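Local coordinates for chloroplastic group IIB intron splicing facilitator CRS2, chloroplastic (Zea mays, PDB 1RYN), which is required for the splicing of group IIB introns in chloroplasts, working in complexes with CAF1 or CAF2, and has no peptidyl-tRNA hydrolase activity, at residues 39-44 against 62-67. The protein carries 3 engineered substitutions. Numbering follows the deposited sequence.
Sequences ITMNTN and VVKPQS. Engineered in segment 39-44: Asn44 (natural residue Ile).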
loop_
_atom_site.group_PDB
_atom_site.type_symbol
_atom_site.label_atom_id
_atom_site.label_comp_id
_atom_site.label_asym_id
_atom_site.label_seq_id
_atom_site.Cartn_x
_atom_site.Cartn_y
_atom_site.Cartn_z
ATOM N N ILE A 39 -2.206 16.214 2.140
ATOM C CA ILE A 39 -2.831 15.684 3.364
ATOM C C ILE A 39 -1.837 15.438 4.485
ATOM O O ILE A 39 -0.948 14.604 4.366
ATOM C CB ILE A 39 -3.574 14.369 3.091
ATOM C CG1 ILE A 39 -4.781 14.607 2.188
ATOM C CG2 ILE A 39 -4.029 13.738 4.395
ATOM C CD1 ILE A 39 -5.230 13.370 1.415
ATOM N N THR A 40 -1.985 16.133 5.613
ATOM C CA THR A 40 -1.057 15.864 6.710
ATOM C C THR A 40 -1.579 14.762 7.625
ATOM O O THR A 40 -2.750 14.768 8.000
ATOM C CB THR A 40 -0.549 17.109 7.466
ATOM O OG1 THR A 40 -1.055 17.120 8.785
ATOM C CG2 THR A 40 -0.982 18.375 6.733
ATOM N N MET A 41 -0.689 13.808 7.957
ATOM C CA MET A 41 -0.998 12.652 8.812
ATOM C C MET A 41 -0.513 12.885 10.226
ATOM O O MET A 41 0.463 12.340 10.699
ATOM C CB MET A 41 -0.483 11.323 8.201
ATOM C CG MET A 41 -0.590 11.314 6.661
ATOM S SD MET A 41 0.174 9.895 5.814
ATOM C CE MET A 41 -0.539 8.492 6.728
ATOM N N ASN A 42 -1.214 13.752 10.910
ATOM C CA ASN A 42 -0.826 14.068 12.264
ATOM C C ASN A 42 -1.534 13.187 13.261
ATOM O O ASN A 42 -0.972 12.741 14.247
ATOM C CB ASN A 42 -1.223 15.527 12.589
ATOM C CG ASN A 42 -0.435 16.601 11.874
ATOM O OD1 ASN A 42 -1.006 17.454 11.145
ATOM N ND2 ASN A 42 0.861 16.637 12.183
ATOM N N THR A 43 -2.799 12.977 12.968
ATOM C CA THR A 43 -3.747 12.223 13.762
ATOM C C THR A 43 -3.381 10.822 14.153
ATOM O O THR A 43 -3.057 9.972 13.350
ATOM C CB THR A 43 -5.160 12.260 13.162
ATOM O OG1 THR A 43 -5.527 13.598 12.884
ATOM C CG2 THR A 43 -6.188 11.632 14.110
ATOM N N ASN A 44 -3.470 10.595 15.435
ATOM C CA ASN A 44 -3.174 9.280 15.960
ATOM C C ASN A 44 -4.402 8.622 16.581
ATOM O O ASN A 44 -4.905 9.033 17.657
ATOM C CB ASN A 44 -2.006 9.262 16.948
ATOM C CG ASN A 44 -2.085 7.994 17.779
ATOM O OD1 ASN A 44 -1.796 6.903 17.281
ATOM N ND2 ASN A 44 -2.558 8.114 19.021
ATOM N N VAL A 62 -5.914 8.571 4.609
ATOM C CA VAL A 62 -4.703 7.893 4.286
ATOM C C VAL A 62 -4.094 7.585 5.626
ATOM O O VAL A 62 -4.111 8.405 6.542
ATOM C CB VAL A 62 -3.845 8.618 3.301
ATOM C CG1 VAL A 62 -4.729 9.014 2.116
ATOM C CG2 VAL A 62 -3.288 9.855 3.963
ATOM N N VAL A 63 -3.595 6.377 5.714
ATOM C CA VAL A 63 -3.099 5.846 6.929
ATOM C C VAL A 63 -1.825 5.055 6.877
ATOM O O VAL A 63 -1.523 4.371 5.911
ATOM C CB VAL A 63 -4.110 4.705 7.129
ATOM C CG1 VAL A 63 -4.014 4.059 8.488
ATOM C CG2 VAL A 63 -5.501 5.194 6.829
ATOM N N LYS A 64 -1.120 5.095 7.982
ATOM C CA LYS A 64 0.091 4.305 8.124
ATOM C C LYS A 64 -0.031 3.645 9.483
ATOM O O LYS A 64 0.179 4.296 10.496
ATOM C CB LYS A 64 1.350 5.146 8.077
ATOM C CG LYS A 64 1.853 5.364 6.660
ATOM C CD LYS A 64 2.594 6.687 6.480
ATOM C CE LYS A 64 3.584 7.010 7.594
ATOM N NZ LYS A 64 4.886 7.502 7.100
ATOM N N PRO A 65 -0.429 2.396 9.538
ATOM C CA PRO A 65 -0.557 1.757 10.858
ATOM C C PRO A 65 0.765 1.839 11.657
ATOM O O PRO A 65 1.874 1.819 11.111
ATOM C CB PRO A 65 -1.050 0.321 10.620
ATOM C CG PRO A 65 -1.569 0.335 9.182
ATOM C CD PRO A 65 -0.829 1.461 8.459
ATOM N N GLN A 66 0.657 1.958 12.958
ATOM C CA GLN A 66 1.829 2.090 13.773
ATOM C C GLN A 66 2.033 0.881 14.657
ATOM O O GLN A 66 2.857 0.874 15.580
ATOM C CB GLN A 66 1.570 3.304 14.680
ATOM C CG GLN A 66 2.803 4.168 14.993
ATOM C CD GLN A 66 3.362 4.847 13.776
ATOM O OE1 GLN A 66 4.488 5.365 13.820
ATOM N NE2 GLN A 66 2.630 4.768 12.674
ATOM N N SER A 67 1.293 -0.161 14.375
ATOM C CA SER A 67 1.385 -1.354 15.170
ATOM C C SER A 67 2.399 -2.402 14.727
ATOM O O SER A 67 2.500 -3.446 15.390
ATOM C CB SER A 67 0.013 -1.995 15.310
ATOM O OG SER A 67 -0.495 -2.325 14.025
#
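The side chain of Met41 lies over the end of strand 58-65, its end lodged between Val62 and Lys64. Its sulfur rests on one methyl of Val62, SD to CG2 3.9 Å, the two side chains crossing at about a right angle. A bend at the last torsion (chi3 51°) turns the terminal methyl down onto the strand, where Met41 CE comes within 3.6 Å of Val62 O. The same methyl presses on the aliphatic part of Lys64, 3.6 Å from CE to CD, again with the chains crossing nearly at right angles. Ile39 adds a second, smaller touch: its CG2, anti to the backbone N (chi1 of CG1 -67°), meets Val62 CG2 tip to tip at 4.0 Å. Val62 CG2 is thus shared by Ile39 and Met41. No hydrogen bond joins the two segments, and the grip is van der Waals throughout. Helix 25-37 closes this tight end, with Ala34 against Met41 and Val62, and Val30 against Val62 and Lys64. The amine of Lys64 is held by a salt bridge to Asp31 and a cation-pi contact with Phe27. With an alanine in place of Met41, the sulfur and methyl contacts would go, which would probably leave a gap beside Val62 CG2 and bare one side of the Lys64 carbon chain. Beyond Met41 the contact loosens: segment 39-44 diverges from the strand, the exposed Asn42 and the engineered Asn44 do not pack on it, and strand 48-55 stands between strands 43-45 and 58-65, bonded to both. The setting is the alpha/beta fold of the peptidyl-tRNA hydrolase family; here the chain leaving helix 25-37 packs on inner strand 58-65 before entering strand 43-45, an outermost strand of the sheet within the chain.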